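PDB 1ZCE: hypothetical protein Atu2648 from Agrobacterium tumefaciens str. C58, which is of unknown function but consists largely of an EVE domain, related to the PUA and ASCH domains, and so may bind modified nucleic acid. Local coordinates for residues L70-S75 with W83-I88. Sequence-based numbering, arbitrary orientation.
Sequences LSHPDS and WDCVDI
Cys85 O lies over one face of the His72 imidazole, 3.1 Å above its plane and offset toward the rim, and Cys85 SG lies obliquely on the same side, 4.8 Å from the ring centroid. Asp87 OD1 is at the edge near the ring plane, modelled too close to CE1 to be trusted; its carboxylate is turned 77° against the imidazole. With CG between the backbone N and the carbonyl carbon (chi1 63°) and the ring turned by chi2 (-95°), ND1 donates to Leu70 O at 3.2 Å, nearly in the ring plane. NE2 weakly hydrogen-bonds Glu28. His72 and Cys85 form an antiparallel hydrogen-bonded pair next to the loop that links strands 60-73 and 84-99, a hairpin in the mixed sheet of the EVE domain: His72 N reaches Cys85 O at 2.9 Å and Cys85 N reaches His72 O at 2.8 Å. Past Pro73, Asp74 N donates to Trp83 O at 3.0 Å. Asp74 packs CB and CA on Cys85 SG; its OD2 salt-bridges Arg33 and hydrogen-bonds Gly31 N, its OD1 Thr76. One water bridges the strands from Ser71 OG (2.8 Å) to Asp84 OD1 (2.7 Å), and Asp84 OD2 salt-bridges Arg42. Val86 CG1 rests against Ser71 N and OG.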
ATOM      1  N   LEU A  70     -12.234   4.309   6.643  1.00  5.87           N
ATOM      2  CA  LEU A  70     -12.049   5.514   5.845  1.00  5.70           C
ATOM      3  C   LEU A  70     -11.220   6.538   6.609  1.00  5.70           C
ATOM      4  O   LEU A  70     -11.078   6.448   7.826  1.00  5.86           O
ATOM      5  CB  LEU A  70     -13.408   6.119   5.485  1.00  6.08           C
ATOM      6  CG  LEU A  70     -14.312   5.287   4.570  1.00  5.77           C
ATOM      7  CD1 LEU A  70     -15.667   5.968   4.436  1.00  8.18           C
ATOM      8  CD2 LEU A  70     -13.654   5.123   3.207  1.00  8.54           C
ATOM      9  N   SER A  71     -10.680   7.514   5.888  1.00  6.35           N
ATOM     10  CA  SER A  71      -9.861   8.556   6.494  1.00  6.26           C
ATOM     11  C   SER A  71     -10.481   9.158   7.742  1.00  6.24           C
ATOM     12  O   SER A  71     -11.639   9.577   7.731  1.00  7.29           O
ATOM     13  CB  SER A  71      -9.600   9.676   5.487  1.00  6.66           C
ATOM     14  OG  SER A  71      -8.731   9.248   4.458  1.00  8.48           O
ATOM     15  N   HIS A  72      -9.692   9.215   8.809  1.00  6.04           N
ATOM     16  CA  HIS A  72     -10.136   9.779  10.075  1.00  5.80           C
ATOM     17  C   HIS A  72      -8.912  10.409  10.737  1.00  6.40           C
ATOM     18  O   HIS A  72      -7.778  10.116  10.356  1.00  6.93           O
ATOM     19  CB  HIS A  72     -10.705   8.678  10.973  1.00  6.42           C
ATOM     20  CG  HIS A  72      -9.697   7.640  11.353  1.00  7.19           C
ATOM     21  ND1 HIS A  72      -9.545   6.451  10.667  1.00  9.29           N
ATOM     22  CD2 HIS A  72      -8.747   7.637  12.317  1.00  7.72           C
ATOM     23  CE1 HIS A  72      -8.547   5.767  11.194  1.00  7.74           C
ATOM     24  NE2 HIS A  72      -8.044   6.466  12.197  1.00 11.59           N
ATOM     25  N   PRO A  73      -9.121  11.283  11.734  1.00  6.43           N
ATOM     26  CA  PRO A  73      -7.972  11.907  12.393  1.00  7.67           C
ATOM     27  C   PRO A  73      -6.916  10.893  12.836  1.00  7.19           C
ATOM     28  O   PRO A  73      -7.238   9.848  13.395  1.00  6.73           O
ATOM     29  CB  PRO A  73      -8.612  12.636  13.572  1.00  8.52           C
ATOM     30  CG  PRO A  73      -9.924  13.064  13.011  1.00  9.74           C
ATOM     31  CD  PRO A  73     -10.387  11.827  12.257  1.00  7.05           C
ATOM     32  N   ASP A  74      -5.653  11.208  12.568  1.00  7.26           N
ATOM     33  CA  ASP A  74      -4.529  10.349  12.943  1.00  7.43           C
ATOM     34  C   ASP A  74      -4.368  10.426  14.465  1.00  8.76           C
ATOM     35  O   ASP A  74      -4.055  11.487  15.001  1.00  8.43           O
ATOM     36  CB  ASP A  74      -3.258  10.860  12.252  1.00  7.65           C
ATOM     37  CG  ASP A  74      -2.044   9.981  12.505  1.00  6.72           C
ATOM     38  OD1 ASP A  74      -2.004   9.286  13.539  1.00  7.85           O
ATOM     39  OD2 ASP A  74      -1.115  10.007  11.666  1.00  7.70           O
ATOM     40  N   SER A  75      -4.563   9.304  15.153  1.00  8.60           N
ATOM     41  CA  SER A  75      -4.468   9.266  16.611  1.00  9.48           C
ATOM     42  C   SER A  75      -3.122   9.721  17.163  1.00 10.31           C
ATOM     43  O   SER A  75      -3.003   9.999  18.357  1.00 12.55           O
ATOM     44  CB  SER A  75      -4.759   7.854  17.119  1.00 10.15           C
ATOM     45  OG  SER A  75      -3.704   6.972  16.779  1.00 11.27           O
ATOM     46  N   TRP A  83      -3.870  16.198   9.676  1.00  9.83           N
ATOM     47  CA  TRP A  83      -3.330  14.850   9.537  1.00  8.56           C
ATOM     48  C   TRP A  83      -4.369  13.772   9.828  1.00  9.09           C
ATOM     49  O   TRP A  83      -4.804  13.595  10.967  1.00  9.05           O
ATOM     50  CB  TRP A  83      -2.114  14.661  10.449  1.00 10.54           C
ATOM     51  CG  TRP A  83      -0.959  15.567  10.102  1.00  9.48           C
ATOM     52  CD1 TRP A  83      -0.230  16.330  10.971  1.00 10.03           C
ATOM     53  CD2 TRP A  83      -0.404  15.805   8.800  1.00  8.98           C
ATOM     54  NE1 TRP A  83       0.737  17.027  10.294  1.00 10.90           N
ATOM     55  CE2 TRP A  83       0.655  16.725   8.961  1.00 10.41           C
ATOM     56  CE3 TRP A  83      -0.698  15.333   7.513  1.00  9.96           C
ATOM     57  CZ2 TRP A  83       1.422  17.181   7.885  1.00  9.94           C
ATOM     58  CZ3 TRP A  83       0.067  15.789   6.442  1.00 10.29           C
ATOM     59  CH2 TRP A  83       1.113  16.705   6.638  1.00 10.86           C
ATOM     60  N   ASP A  84      -4.786  13.075   8.775  1.00  8.10           N
ATOM     61  CA  ASP A  84      -5.740  11.986   8.912  1.00  7.21           C
ATOM     62  C   ASP A  84      -5.249  10.776   8.114  1.00  6.70           C
ATOM     63  O   ASP A  84      -4.335  10.891   7.296  1.00  6.10           O
ATOM     64  CB  ASP A  84      -7.170  12.412   8.494  1.00  7.91           C
ATOM     65  CG  ASP A  84      -7.207  13.284   7.247  1.00  8.87           C
ATOM     66  OD1 ASP A  84      -6.811  12.816   6.161  1.00  8.17           O
ATOM     67  OD2 ASP A  84      -7.654  14.446   7.349  1.00  9.99           O
ATOM     68  N   CYS A  85      -5.847   9.617   8.363  1.00  5.47           N
ATOM     69  CA  CYS A  85      -5.422   8.396   7.695  1.00  5.24           C
ATOM     70  C   CYS A  85      -6.482   7.303   7.711  1.00  4.80           C
ATOM     71  O   CYS A  85      -7.482   7.383   8.440  1.00  5.43           O
ATOM     72  CB  CYS A  85      -4.166   7.865   8.390  1.00  4.72           C
ATOM     73  SG  CYS A  85      -4.417   7.596  10.192  1.00  6.88           S
ATOM     74  N   VAL A  86      -6.257   6.284   6.887  1.00  4.36           N
ATOM     75  CA  VAL A  86      -7.148   5.135   6.837  1.00  4.83           C
ATOM     76  C   VAL A  86      -6.553   4.049   7.728  1.00  4.63           C
ATOM     77  O   VAL A  86      -5.490   4.224   8.331  1.00  4.55           O
ATOM     78  CB  VAL A  86      -7.266   4.541   5.398  1.00  4.67           C
ATOM     79  CG1 VAL A  86      -7.955   5.529   4.476  1.00  6.59           C
ATOM     80  CG2 VAL A  86      -5.886   4.185   4.853  1.00  4.38           C
ATOM     81  N   ASP A  87      -7.278   2.942   7.825  1.00  4.52           N
ATOM     82  CA  ASP A  87      -6.827   1.760   8.550  1.00  5.01           C
ATOM     83  C   ASP A  87      -6.769   0.718   7.438  1.00  4.94           C
ATOM     84  O   ASP A  87      -7.629   0.721   6.557  1.00  5.14           O
ATOM     85  CB  ASP A  87      -7.868   1.287   9.567  1.00  6.78           C
ATOM     86  CG  ASP A  87      -7.919   2.137  10.821  1.00  7.90           C
ATOM     87  OD1 ASP A  87      -7.445   3.287  10.805  1.00  7.89           O
ATOM     88  OD2 ASP A  87      -8.459   1.642  11.834  1.00 10.34           O
ATOM     89  N   ILE A  88      -5.770  -0.161   7.464  1.00  4.83           N
ATOM     90  CA  ILE A  88      -5.669  -1.210   6.453  1.00  4.82           C
ATOM     91  C   ILE A  88      -5.488  -2.565   7.124  1.00  4.52           C
ATOM     92  O   ILE A  88      -5.060  -2.644   8.276  1.00  4.96           O
ATOM     93  CB  ILE A  88      -4.474  -0.985   5.475  1.00  4.98           C
ATOM     94  CG1 ILE A  88      -3.148  -0.969   6.241  1.00  6.35           C
ATOM     95  CG2 ILE A  88      -4.666   0.312   4.704  1.00  6.41           C
ATOM     96  CD1 ILE A  88      -1.916  -0.924   5.338  1.00  7.27           C
TER
HETATM   97  O   HOH W   1      -6.288  10.482   4.920  1.00  6.74           O